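Local coordinates for protein Epf (Streptococcus pyogenes, PDB 4ES8) that acts as a cell-surface adhesin that binds to cells through an N-terminal domain containing a carbohydrate-binding module, at residues A[24-28]-A[103-108]. Numbering follows the deposited sequence. Where two conformers were deposited one is given.
Sequences DLMNF and VNTKSL. With GOL (glycerol), chain C.
Leu25 meets 103-108 twice: its carbonyl O takes the backbone N of Lys106 in a nearly straight 2.7 Å hydrogen bond, and its CD1 methyl lies 4.0 Å from CD2 of Leu108. Both leucines also pack on Tyr114, so branched apolar chains suit this border of the core. Just before, Asp24 makes an Asx turn, its OD1 accepting the N of Met26 from above the carboxylate plane and also the N of Ile211. Met26 pairs with Thr105 as an antiparallel non-hydrogen-bonded pair. Bends at chi2 and chi3 fold its flexible thioether chain into apolar contact with Leu209 and Ile211 of strand 202-213, in the other sheet. Asn27 gives its backbone N to Asn104 O (2.8 Å, N-H...O 151°). With CG anti to the backbone N (chi1 -166°), its side chain crosses that of Lys106 at about a right angle, CG 3.6 Å from CE; ND2 reaches Asp37, and a water links it to Thr105 O. The long Lys106 chain, bent at chi2 and chi4, runs past Asn27 and the Met26 carbonyl O to place NZ 2.9 Å from O1 of a glycerol, probably from the crystallisation liquor, whose O3 accepts Phe28 N. NZ also donates to a water close to the carbonyl oxygens of Asp24 and Met26. Phe28 sets its ring obliquely against Val103, CD1 3.5 Å from CG1, beside Ser40. The short, weakly bonded strand 26-27 thus lies antiparallel to the end of strand 97-105, which also pairs with strand 186-194, in the beta-sandwich of the adhesin domain, an architecture common among carbohydrate-binding modules.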
loop_
_atom_site.group_PDB
_atom_site.type_symbol
_atom_site.label_atom_id
_atom_site.label_comp_id
_atom_site.label_asym_id
_atom_site.label_seq_id
_atom_site.Cartn_x
_atom_site.Cartn_y
_atom_site.Cartn_z
ATOM N N ASP A 24 5.181 6.746 6.727
ATOM C CA ASP A 24 3.959 6.000 7.058
ATOM C C ASP A 24 2.893 6.555 6.128
ATOM O O ASP A 24 2.738 7.789 6.044
ATOM C CB ASP A 24 3.562 6.152 8.544
ATOM C CG ASP A 24 2.207 5.578 8.972
ATOM O OD1 ASP A 24 1.586 4.818 8.182
ATOM O OD2 ASP A 24 1.781 5.866 10.104
ATOM N N LEU A 25 2.166 5.680 5.437
ATOM C CA LEU A 25 1.172 6.152 4.477
ATOM C C LEU A 25 -0.267 5.947 4.909
ATOM O O LEU A 25 -1.178 6.007 4.056
ATOM C CB LEU A 25 1.417 5.481 3.118
ATOM C CG LEU A 25 2.810 5.706 2.534
ATOM C CD1 LEU A 25 3.010 4.839 1.265
ATOM C CD2 LEU A 25 3.068 7.222 2.251
ATOM N N MET A 26 -0.509 5.750 6.222
ATOM C CA MET A 26 -1.870 5.674 6.745
ATOM C C MET A 26 -2.542 7.012 6.670
ATOM O O MET A 26 -1.839 8.040 6.761
ATOM C CB MET A 26 -1.833 5.277 8.223
ATOM C CG MET A 26 -1.566 3.845 8.447
ATOM S SD MET A 26 -2.679 2.695 7.602
ATOM C CE MET A 26 -4.140 3.172 8.213
ATOM N N ASN A 27 -3.862 7.048 6.547
ATOM C CA ASN A 27 -4.604 8.300 6.630
ATOM C C ASN A 27 -5.719 8.053 7.641
ATOM O O ASN A 27 -6.893 7.861 7.263
ATOM C CB ASN A 27 -5.102 8.830 5.290
ATOM C CG ASN A 27 -5.548 10.285 5.408
ATOM O OD1 ASN A 27 -5.366 10.940 6.458
ATOM N ND2 ASN A 27 -6.102 10.819 4.329
ATOM N N PHE A 28 -5.338 7.992 8.936
ATOM C CA PHE A 28 -6.263 7.669 10.016
ATOM C C PHE A 28 -6.250 8.794 11.052
ATOM O O PHE A 28 -5.323 8.850 11.871
ATOM C CB PHE A 28 -5.891 6.306 10.655
ATOM C CG PHE A 28 -6.784 5.902 11.804
ATOM C CD1 PHE A 28 -8.005 5.279 11.574
ATOM C CD2 PHE A 28 -6.387 6.109 13.121
ATOM C CE1 PHE A 28 -8.832 4.892 12.648
ATOM C CE2 PHE A 28 -7.209 5.720 14.186
ATOM C CZ PHE A 28 -8.429 5.116 13.943
ATOM N N VAL A 103 -10.039 1.703 6.867
ATOM C CA VAL A 103 -9.044 2.696 7.295
ATOM C C VAL A 103 -8.217 3.020 6.070
ATOM O O VAL A 103 -7.581 2.139 5.461
ATOM C CB VAL A 103 -8.200 2.215 8.474
ATOM C CG1 VAL A 103 -7.183 3.295 8.837
ATOM C CG2 VAL A 103 -9.090 1.929 9.678
ATOM N N ASN A 104 -8.330 4.274 5.625
ATOM C CA ASN A 104 -7.728 4.691 4.374
ATOM C C ASN A 104 -6.220 4.895 4.428
ATOM O O ASN A 104 -5.659 5.191 5.486
ATOM C CB ASN A 104 -8.356 5.996 3.891
ATOM C CG ASN A 104 -9.706 5.808 3.240
ATOM O OD1 ASN A 104 -10.220 4.689 3.086
ATOM N ND2 ASN A 104 -10.328 6.922 2.862
ATOM N N THR A 105 -5.584 4.695 3.286
ATOM C CA THR A 105 -4.187 5.045 3.080
ATOM C C THR A 105 -4.114 6.357 2.309
ATOM O O THR A 105 -5.113 6.803 1.710
ATOM C CB THR A 105 -3.435 3.951 2.272
ATOM O OG1 THR A 105 -3.841 4.023 0.894
ATOM C CG2 THR A 105 -3.695 2.522 2.816
ATOM N N LYS A 106 -2.911 6.925 2.234
ATOM C CA LYS A 106 -2.658 8.009 1.308
ATOM C C LYS A 106 -2.575 7.400 -0.108
ATOM O O LYS A 106 -2.695 6.166 -0.281
ATOM C CB LYS A 106 -1.338 8.723 1.672
ATOM C CG LYS A 106 -1.273 9.297 3.097
ATOM C CD LYS A 106 -2.152 10.502 3.304
ATOM C CE LYS A 106 -2.062 11.037 4.732
ATOM N NZ LYS A 106 -0.694 11.582 5.045
ATOM N N SER A 107 -2.330 8.241 -1.120
ATOM C CA SER A 107 -2.246 7.759 -2.495
ATOM C C SER A 107 -1.064 6.816 -2.671
ATOM O O SER A 107 0.094 7.188 -2.383
ATOM C CB SER A 107 -2.126 8.933 -3.463
ATOM O OG SER A 107 -2.283 8.480 -4.799
ATOM N N LEU A 108 -1.361 5.587 -3.144
ATOM C CA LEU A 108 -0.315 4.590 -3.355
ATOM C C LEU A 108 0.114 4.588 -4.824
ATOM O O LEU A 108 -0.615 5.098 -5.685
ATOM C CB LEU A 108 -0.809 3.181 -2.929
ATOM C CG LEU A 108 -1.403 3.074 -1.504
ATOM C CD1 LEU A 108 -1.806 1.648 -1.195
ATOM C CD2 LEU A 108 -0.421 3.593 -0.447
HETATM C C1 GOL C . -2.071 11.334 8.357
HETATM O O1 GOL C . -1.028 12.199 7.840
HETATM C C2 GOL C . -1.808 11.056 9.833
HETATM O O2 GOL C . -0.487 10.568 10.031
HETATM C C3 GOL C . -2.854 10.077 10.370
HETATM O O3 GOL C . -2.738 8.785 9.748
HETATM O O HOH W 1 2.499 10.260 5.231
HETATM O O HOH W 2 0.482 9.306 6.110
HETATM O O HOH W 3 -9.294 6.355 7.544
HETATM O O HOH W 4 -6.175 9.262 1.710
#